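Local coordinates for ubiquinone biosynthesis protein UbiJ (PDB 6H6O) that binds hydrophobic ubiquinone biosynthetic intermediates through its SCP2 domain and is essential for the stability of the Ubi complex that makes ubiquinone, at residues E51-S56 and I83-V88; G45-V50 and G76-T81. All blocks are in the same frame, centred on the assembly; numbering follows the deposited sequence. Where two conformers were deposited one is given.

Contact 1: E51-S56 and I83-V88; sequences EVKGFS and IAYASV. With LMR ((2S)-2-hydroxybutanedioic acid), chain C.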
ATOM      1  N   GLU A  51      -1.636   4.533  12.338  1.00 21.45           N
ATOM      2  CA  GLU A  51      -0.223   4.910  12.413  1.00 21.85           C
ATOM      3  C   GLU A  51       0.571   3.675  12.013  1.00 26.12           C
ATOM      4  O   GLU A  51       0.609   2.700  12.768  1.00 25.43           O
ATOM      5  CB  GLU A  51       0.165   5.368  13.829  1.00 23.27           C
ATOM      6  CG  GLU A  51      -0.675   6.514  14.397  1.00 26.55           C
ATOM      7  CD  GLU A  51      -0.473   7.905  13.824  1.00 41.05           C
ATOM      8  OE1 GLU A  51       0.324   8.077  12.877  1.00 39.44           O
ATOM      9  OE2 GLU A  51      -1.152   8.834  14.313  1.00 36.26           O
ATOM     10  N   VAL A  52       1.118   3.667  10.795  1.00 24.30           N
ATOM     11  CA  VAL A  52       1.880   2.510  10.324  1.00 25.06           C
ATOM     12  C   VAL A  52       3.330   2.743  10.769  1.00 27.64           C
ATOM     13  O   VAL A  52       3.958   3.720  10.340  1.00 25.87           O
ATOM     14  CB  VAL A  52       1.740   2.219   8.792  1.00 30.51           C
ATOM     15  CG1 VAL A  52       2.437   0.914   8.427  1.00 31.18           C
ATOM     16  CG2 VAL A  52       0.272   2.126   8.370  1.00 30.33           C
ATOM     17  N   LYS A  53       3.834   1.871  11.666  1.00 24.14           N
ATOM     18  CA  LYS A  53       5.193   1.969  12.192  1.00 25.43           C
ATOM     19  C   LYS A  53       6.217   1.928  11.035  1.00 29.10           C
ATOM     20  O   LYS A  53       6.047   1.150  10.098  1.00 26.75           O
ATOM     21  CB  LYS A  53       5.475   0.845  13.194  1.00 28.39           C
ATOM     22  CG  LYS A  53       4.879   1.082  14.567  1.00 42.91           C
ATOM     23  CD  LYS A  53       5.632   0.305  15.619  1.00 54.99           C
ATOM     24  CE  LYS A  53       6.567   1.161  16.434  1.00 69.58           C
ATOM     25  NZ  LYS A  53       7.236   0.374  17.503  1.00 84.15           N
ATOM     26  N   GLY A  54       7.212   2.810  11.090  1.00 29.04           N
ATOM     27  CA  GLY A  54       8.232   2.895  10.044  1.00 30.09           C
ATOM     28  C   GLY A  54       7.920   3.915   8.966  1.00 34.62           C
ATOM     29  O   GLY A  54       8.809   4.296   8.202  1.00 33.89           O
ATOM     30  N   PHE A  55       6.663   4.369   8.899  1.00 32.20           N
ATOM     31  CA  PHE A  55       6.218   5.403   7.961  1.00 32.50           C
ATOM     32  C   PHE A  55       6.097   6.716   8.740  1.00 39.89           C
ATOM     33  O   PHE A  55       5.698   6.706   9.905  1.00 40.30           O
ATOM     34  CB  PHE A  55       4.886   5.014   7.303  1.00 32.37           C
ATOM     35  CG  PHE A  55       5.010   3.872   6.328  1.00 33.58           C
ATOM     36  CD1 PHE A  55       5.025   2.552   6.774  1.00 35.40           C
ATOM     37  CD2 PHE A  55       5.120   4.111   4.965  1.00 36.15           C
ATOM     38  CE1 PHE A  55       5.144   1.495   5.869  1.00 36.42           C
ATOM     39  CE2 PHE A  55       5.208   3.053   4.060  1.00 38.72           C
ATOM     40  CZ  PHE A  55       5.212   1.753   4.517  1.00 36.67           C
ATOM     41  N   SER A  56       6.461   7.829   8.115  1.00 38.53           N
ATOM     42  CA  SER A  56       6.455   9.131   8.784  1.00 39.69           C
ATOM     43  C   SER A  56       5.081   9.803   8.854  1.00 43.62           C
ATOM     44  O   SER A  56       4.923  10.775   9.597  1.00 44.99           O
ATOM     45  CB  SER A  56       7.482  10.061   8.139  1.00 45.06           C
ATOM     46  OG  SER A  56       7.170  10.271   6.770  1.00 55.70           O
ATOM     47  N   ILE A  83      -1.928   1.428  16.011  1.00 19.99           N
ATOM     48  CA  ILE A  83      -0.492   1.527  15.742  1.00 19.58           C
ATOM     49  C   ILE A  83       0.046   0.108  15.511  1.00 21.38           C
ATOM     50  O   ILE A  83      -0.107  -0.754  16.376  1.00 21.62           O
ATOM     51  CB  ILE A  83       0.311   2.289  16.840  1.00 23.60           C
ATOM     52  CG1 ILE A  83      -0.332   3.664  17.187  1.00 25.72           C
ATOM     53  CG2 ILE A  83       1.785   2.459  16.398  1.00 23.37           C
ATOM     54  CD1 ILE A  83      -1.046   3.700  18.500  1.00 38.56           C
ATOM     55  N   ALA A  84       0.642  -0.141  14.329  1.00 19.07           N
ATOM     56  CA  ALA A  84       1.151  -1.469  13.987  1.00 19.45           C
ATOM     57  C   ALA A  84       2.075  -1.400  12.773  1.00 25.09           C
ATOM     58  O   ALA A  84       2.017  -0.436  12.016  1.00 23.07           O
ATOM     59  CB  ALA A  84      -0.014  -2.394  13.665  1.00 19.39           C
ATOM     60  N   TYR A  85       2.899  -2.453  12.571  1.00 23.89           N
ATOM     61  CA  TYR A  85       3.732  -2.561  11.385  1.00 23.90           C
ATOM     62  C   TYR A  85       2.777  -2.994  10.250  1.00 27.72           C
ATOM     63  O   TYR A  85       1.732  -3.629  10.512  1.00 23.74           O
ATOM     64  CB  TYR A  85       4.888  -3.566  11.587  1.00 25.86           C
ATOM     65  CG  TYR A  85       6.070  -2.990  12.336  1.00 28.91           C
ATOM     66  CD1 TYR A  85       6.972  -2.143  11.704  1.00 31.02           C
ATOM     67  CD2 TYR A  85       6.291  -3.294  13.680  1.00 30.17           C
ATOM     68  CE1 TYR A  85       8.044  -1.579  12.395  1.00 33.64           C
ATOM     69  CE2 TYR A  85       7.367  -2.741  14.380  1.00 31.45           C
ATOM     70  CZ  TYR A  85       8.239  -1.882  13.732  1.00 42.13           C
ATOM     71  OH  TYR A  85       9.312  -1.323  14.391  1.00 45.38           O
ATOM     72  N   ALA A  86       3.115  -2.622   8.999  1.00 26.13           N
ATOM     73  CA  ALA A  86       2.274  -2.927   7.831  1.00 25.73           C
ATOM     74  C   ALA A  86       1.942  -4.419   7.699  1.00 30.88           C
ATOM     75  O   ALA A  86       0.828  -4.751   7.308  1.00 30.13           O
ATOM     76  CB  ALA A  86       2.951  -2.439   6.561  1.00 26.94           C
ATOM     77  N   SER A  87       2.898  -5.313   8.055  1.00 28.56           N
ATOM     78  CA  SER A  87       2.763  -6.764   7.941  1.00 30.00           C
ATOM     79  C   SER A  87       1.669  -7.353   8.855  1.00 34.78           C
ATOM     80  O   SER A  87       1.385  -8.540   8.742  1.00 33.36           O
ATOM     81  CB  SER A  87       4.107  -7.469   8.127  1.00 33.83           C
ATOM     82  OG  SER A  87       4.620  -7.251   9.428  1.00 43.03           O
ATOM     83  N   VAL A  88       1.045  -6.532   9.734  1.00 32.40           N
ATOM     84  CA  VAL A  88      -0.060  -6.984  10.585  0.50 32.39           C
ATOM     85  C   VAL A  88      -1.361  -7.091   9.739  1.00 38.18           C
ATOM     86  O   VAL A  88      -2.204  -7.931  10.035  1.00 37.82           O
ATOM     87  CB  VAL A  88      -0.204  -6.089  11.856  0.50 35.43           C
ATOM     88  CG1 VAL A  88      -1.442  -6.441  12.678  0.50 34.85           C
ATOM     89  CG2 VAL A  88       1.047  -6.176  12.727  0.50 35.72           C
TER
HETATM   90  C1  LMR C 201      11.791  -3.795  10.741  1.00 90.58           C
HETATM   91  O1A LMR C 201      12.791  -4.567  11.094  1.00 92.29           O
HETATM   92  O1B LMR C 201      11.900  -2.835  10.001  1.00 90.02           O
HETATM   93  C2  LMR C 201      10.461  -4.191  11.356  1.00 89.27           C
HETATM   94  O2  LMR C 201       9.398  -3.891  10.455  1.00 88.86           O
HETATM   95  C3  LMR C 201      10.405  -5.672  11.717  1.00 89.38           C
HETATM   96  C4  LMR C 201       9.043  -6.068  12.228  1.00 88.23           C
HETATM   97  O4A LMR C 201       8.083  -6.223  11.498  1.00 87.16           O
HETATM   98  O4B LMR C 201       8.993  -6.221  13.527  1.00 88.52           O
HETATM   99  O   HOH W   1       5.294  -0.822   8.359  1.00 26.36           O
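Strands 47-52 and 80-84, parallel neighbours in the mixed sheet of the SCP2 domain, pair here, Glu-51 beside Ile-83 and Val-52 beside Ala-84, before the chains part into a type II turn (Val-52 to Phe-55) and a 3-10 segment that begins at Ala-86. Two backbone hydrogen bonds join them. Ala-84 N gives to Glu-51 O nearly in line with the C=O (3.2 Å), whereas Lys-53 N approaches Ala-84 O from above the carbonyl plane (3.0 Å). Gly-54 has phi 94°, where a CB would jam against the carbonyl oxygen of Lys-53, so glycine suits this turn. On one face of the sheet Glu-51 CB rests against Ile-83 CG1 at 3.8 Å, while the acid turns off to Ser-58 and Arg-49. On the other, Val-52 CG1, anti to its backbone N (chi1 -174°), touches Ala-86 CB at 3.9 Å; small Ala-86 also packs on Ala-86 of the second subunit. Water 1 bridges Lys-53 O and Ala-86 N. The long aliphatic chain of Lys-53 suits the flat ring of Tyr-85: CB makes a CH-pi contact 3.7 Å from its centroid, and Lys-53 CD lies 3.7 Å from Tyr-85 CE2. Malate lies over the opposite face, C2 toward the rim and O2 3.2 Å from Tyr-85 CD1.

Contact 2: G45-V50 and G76-T81; sequences GKVLRV and GDADCT. With CA (calcium ion), chain J; CA (calcium ion), chain F; LMR ((2S)-2-hydroxybutanedioic acid), chain E.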
ATOM      1  N   GLY A  45     -19.951   7.739  10.756  1.00 15.86           N
ATOM      2  CA  GLY A  45     -19.445   8.906  11.472  1.00 16.15           C
ATOM      3  C   GLY A  45     -18.141   8.708  12.211  1.00 19.62           C
ATOM      4  O   GLY A  45     -17.595   9.670  12.763  1.00 19.84           O
ATOM      5  N   LYS A  46     -17.594   7.487  12.197  1.00 15.21           N
ATOM      6  CA  LYS A  46     -16.342   7.207  12.894  1.00 13.83           C
ATOM      7  C   LYS A  46     -15.114   7.704  12.152  1.00 17.71           C
ATOM      8  O   LYS A  46     -15.067   7.699  10.911  1.00 17.11           O
ATOM      9  CB  LYS A  46     -16.207   5.705  13.245  1.00 15.47           C
ATOM     10  CG  LYS A  46     -17.330   5.190  14.177  1.00 14.65           C
ATOM     11  CD  LYS A  46     -17.345   5.850  15.576  1.00 18.22           C
ATOM     12  CE  LYS A  46     -18.426   5.220  16.433  1.00 20.23           C
ATOM     13  NZ  LYS A  46     -18.583   5.941  17.729  1.00 16.09           N
ATOM     14  N   VAL A  47     -14.123   8.151  12.927  1.00 13.43           N
ATOM     15  CA  VAL A  47     -12.792   8.569  12.471  1.00 12.75           C
ATOM     16  C   VAL A  47     -11.765   7.553  13.033  1.00 18.89           C
ATOM     17  O   VAL A  47     -11.578   7.472  14.258  1.00 17.53           O
ATOM     18  CB  VAL A  47     -12.416  10.010  12.882  1.00 16.27           C
ATOM     19  CG1 VAL A  47     -11.034  10.381  12.311  1.00 15.56           C
ATOM     20  CG2 VAL A  47     -13.479  11.014  12.444  1.00 16.81           C
ATOM     21  N   LEU A  48     -11.127   6.775  12.143  1.00 17.14           N
ATOM     22  CA  LEU A  48     -10.139   5.779  12.528  1.00 17.26           C
ATOM     23  C   LEU A  48      -8.769   6.232  12.038  1.00 19.71           C
ATOM     24  O   LEU A  48      -8.565   6.350  10.828  1.00 16.69           O
ATOM     25  CB  LEU A  48     -10.504   4.409  11.929  1.00 17.67           C
ATOM     26  CG  LEU A  48      -9.489   3.235  12.109  1.00 23.80           C
ATOM     27  CD1 LEU A  48      -9.223   2.927  13.608  1.00 24.54           C
ATOM     28  CD2 LEU A  48      -9.997   1.955  11.404  1.00 23.36           C
ATOM     29  N   ARG A  49      -7.846   6.492  12.981  1.00 16.63           N
ATOM     30  CA  ARG A  49      -6.474   6.903  12.657  1.00 16.21           C
ATOM     31  C   ARG A  49      -5.560   5.677  12.658  1.00 20.00           C
ATOM     32  O   ARG A  49      -5.549   4.920  13.621  1.00 20.54           O
ATOM     33  CB  ARG A  49      -5.973   7.961  13.655  1.00 16.69           C
ATOM     34  CG  ARG A  49      -4.694   8.655  13.200  1.00 20.75           C
ATOM     35  CD  ARG A  49      -4.391   9.895  14.039  1.00 30.63           C
ATOM     36  NE  ARG A  49      -3.269  10.624  13.449  1.00 32.56           N
ATOM     37  CZ  ARG A  49      -3.302  11.886  13.032  1.00 41.79           C
ATOM     38  NH1 ARG A  49      -4.404  12.611  13.170  1.00 23.99           N
ATOM     39  NH2 ARG A  49      -2.229  12.435  12.477  1.00 34.89           N
ATOM     40  N   VAL A  50      -4.788   5.499  11.585  1.00 16.93           N
ATOM     41  CA  VAL A  50      -3.883   4.365  11.416  1.00 17.89           C
ATOM     42  C   VAL A  50      -2.456   4.898  11.341  1.00 23.57           C
ATOM     43  O   VAL A  50      -2.125   5.667  10.432  1.00 22.74           O
ATOM     44  CB  VAL A  50      -4.239   3.440  10.203  1.00 22.87           C
ATOM     45  CG1 VAL A  50      -3.305   2.230  10.141  1.00 23.46           C
ATOM     46  CG2 VAL A  50      -5.700   2.987  10.225  1.00 22.21           C
ATOM     47  N   GLY A  76      -8.584  17.225  13.869  1.00 31.00           N
ATOM     48  CA  GLY A  76      -9.548  16.857  14.901  1.00 30.27           C
ATOM     49  C   GLY A  76      -9.223  15.619  15.707  1.00 33.11           C
ATOM     50  O   GLY A  76      -8.072  15.154  15.736  1.00 32.40           O
ATOM     51  N   ASP A  77     -10.265  15.079  16.353  1.00 28.25           N
ATOM     52  CA  ASP A  77     -10.117  13.896  17.182  0.50 26.87           C
ATOM     53  C   ASP A  77     -10.500  12.653  16.428  1.00 29.96           C
ATOM     54  O   ASP A  77     -11.406  12.680  15.578  1.00 31.03           O
ATOM     55  CB  ASP A  77     -10.917  14.022  18.498  0.50 28.47           C
ATOM     56  CG  ASP A  77     -10.391  15.086  19.446  0.50 35.02           C
ATOM     57  OD1 ASP A  77      -9.154  15.150  19.646  0.50 33.92           O
ATOM     58  OD2 ASP A  77     -11.217  15.837  20.011  0.50 38.97           O
ATOM     59  N   ALA A  78      -9.746  11.577  16.690  1.00 24.01           N
ATOM     60  CA  ALA A  78      -9.979  10.259  16.109  1.00 21.82           C
ATOM     61  C   ALA A  78     -10.745   9.498  17.178  1.00 22.16           C
ATOM     62  O   ALA A  78     -10.478   9.650  18.370  1.00 21.45           O
ATOM     63  CB  ALA A  78      -8.660   9.549  15.813  1.00 22.38           C
ATOM     64  N   ASP A  79     -11.698   8.674  16.766  1.00 16.03           N
ATOM     65  CA  ASP A  79     -12.482   7.870  17.691  1.00 16.16           C
ATOM     66  C   ASP A  79     -11.686   6.659  18.157  1.00 20.07           C
ATOM     67  O   ASP A  79     -11.908   6.130  19.258  1.00 19.25           O
ATOM     68  CB  ASP A  79     -13.777   7.451  16.997  1.00 16.57           C
ATOM     69  CG  ASP A  79     -14.662   8.668  16.710  1.00 19.88           C
ATOM     70  OD1 ASP A  79     -15.015   9.393  17.664  1.00 18.35           O
ATOM     71  OD2 ASP A  79     -14.876   8.977  15.529  1.00 16.45           O
ATOM     72  N   CYS A  80     -10.767   6.224  17.303  1.00 15.94           N
ATOM     73  CA  CYS A  80      -9.908   5.072  17.541  1.00 16.95           C
ATOM     74  C   CYS A  80      -8.607   5.301  16.780  1.00 19.96           C
ATOM     75  O   CYS A  80      -8.620   5.837  15.660  1.00 17.82           O
ATOM     76  CB  CYS A  80     -10.602   3.790  17.080  1.00 18.27           C
ATOM     77  SG  CYS A  80      -9.628   2.274  17.301  1.00 23.11           S
ATOM     78  N   THR A  81      -7.487   4.921  17.408  1.00 17.42           N
ATOM     79  CA  THR A  81      -6.160   5.032  16.792  1.00 17.47           C
ATOM     80  C   THR A  81      -5.487   3.670  16.918  1.00 21.08           C
ATOM     81  O   THR A  81      -5.463   3.081  18.014  1.00 21.44           O
ATOM     82  CB  THR A  81      -5.322   6.152  17.451  1.00 25.94           C
ATOM     83  OG1 THR A  81      -6.015   7.393  17.298  1.00 24.04           O
ATOM     84  CG2 THR A  81      -3.898   6.261  16.843  1.00 25.08           C
TER
HETATM   85 CA    CA J 208      -9.060  16.764  21.235  1.00 85.48          CA
HETATM   86 CA    CA F 204     -16.128  11.065  16.328  1.00 17.66          CA
HETATM   87  C1  LMR E 203     -12.291  10.689  21.729  1.00 54.14           C
HETATM   88  O1A LMR E 203     -12.023  11.461  22.628  1.00 57.84           O
HETATM   89  O1B LMR E 203     -11.404  10.189  20.902  1.00 48.63           O
HETATM   90  C2  LMR E 203     -13.717  10.255  21.433  1.00 54.42           C
HETATM   91  O2  LMR E 203     -13.942  10.085  20.039  1.00 49.06           O
HETATM   92  C3  LMR E 203     -14.092   8.980  22.179  1.00 57.49           C
HETATM   93  C4  LMR E 203     -13.486   7.733  21.579  1.00 55.41           C
HETATM   94  O4A LMR E 203     -14.244   7.171  20.667  1.00 51.34           O
HETATM   95  O4B LMR E 203     -12.418   7.283  21.939  1.00 56.65           O
HETATM   96  O   HOH W   2     -16.651  11.723  14.199  1.00 14.33           O
HETATM   97  O   HOH W   3      -6.608  12.809  14.843  1.00 37.16           O
HETATM   98  O   HOH W   4     -14.111  12.246  16.120  1.00 22.85           O
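Within 45-50 and 76-81 the backbones pair in parallel, Leu-48 with Cys-80 and Arg-49 with Thr-81. Arg-49 N donates a hydrogen bond to Cys-80 O (2.9 Å). Val-47 O accepts Asp-79 N (2.8 Å) together with a weak bond from Cys-80 N. Just before the pairing, the Asp-79 side chain takes the amide of Val-47, OD2 accepting N at 2.8 Å with its anti lone pair. Both carboxylate oxygens also grip a calcium ion, OD1 at 2.4 Å, and waters held by Gly-45 O and Asp-77 O add to its shell; the Asp-77 carboxylate binds a second calcium ion with both oxygens. A short acid suits position 79, for it reaches the amide and the metal at once. Malate O2 lies 2.7 Å from Asp-79 OD1. Val-47 CG1, anti to the backbone N (chi1 -178°), rests on Ala-78 CA at 3.9 Å; an alanine here would probably open a gap over Ala-78 and weaken the packing on Ile-60. Arg-49 CB packs on Ala-78 CB at 3.8 Å, while its guanidinium forms a salt bridge with Glu-51. Leu-48 CD1 meets Cys-80 SG at 3.8 Å, and this apolar pair packs against Val-115 of helix 113-128, while Val-47 and Arg-49 lean on Ile-60 of strand 58-63.

From the N terminus, the chain lays down 45-50 and runs straight on into 51-56 along strand 47-52. It then makes the antiparallel strands 58-63 and 68-71 before returning through 76-81, which closes contact 2 across 25 intervening residues. Strand 80-84 carries on into 83-88 and closes contact 1, so the two loops cross rather than nest. Together they join the same two neighbouring strands, contact 2 near their starts, with its calcium ions and malate, and contact 1 near their ends, beside another malate and the second subunit. They touch where Glu-51 CG packs on Thr-81 CG2.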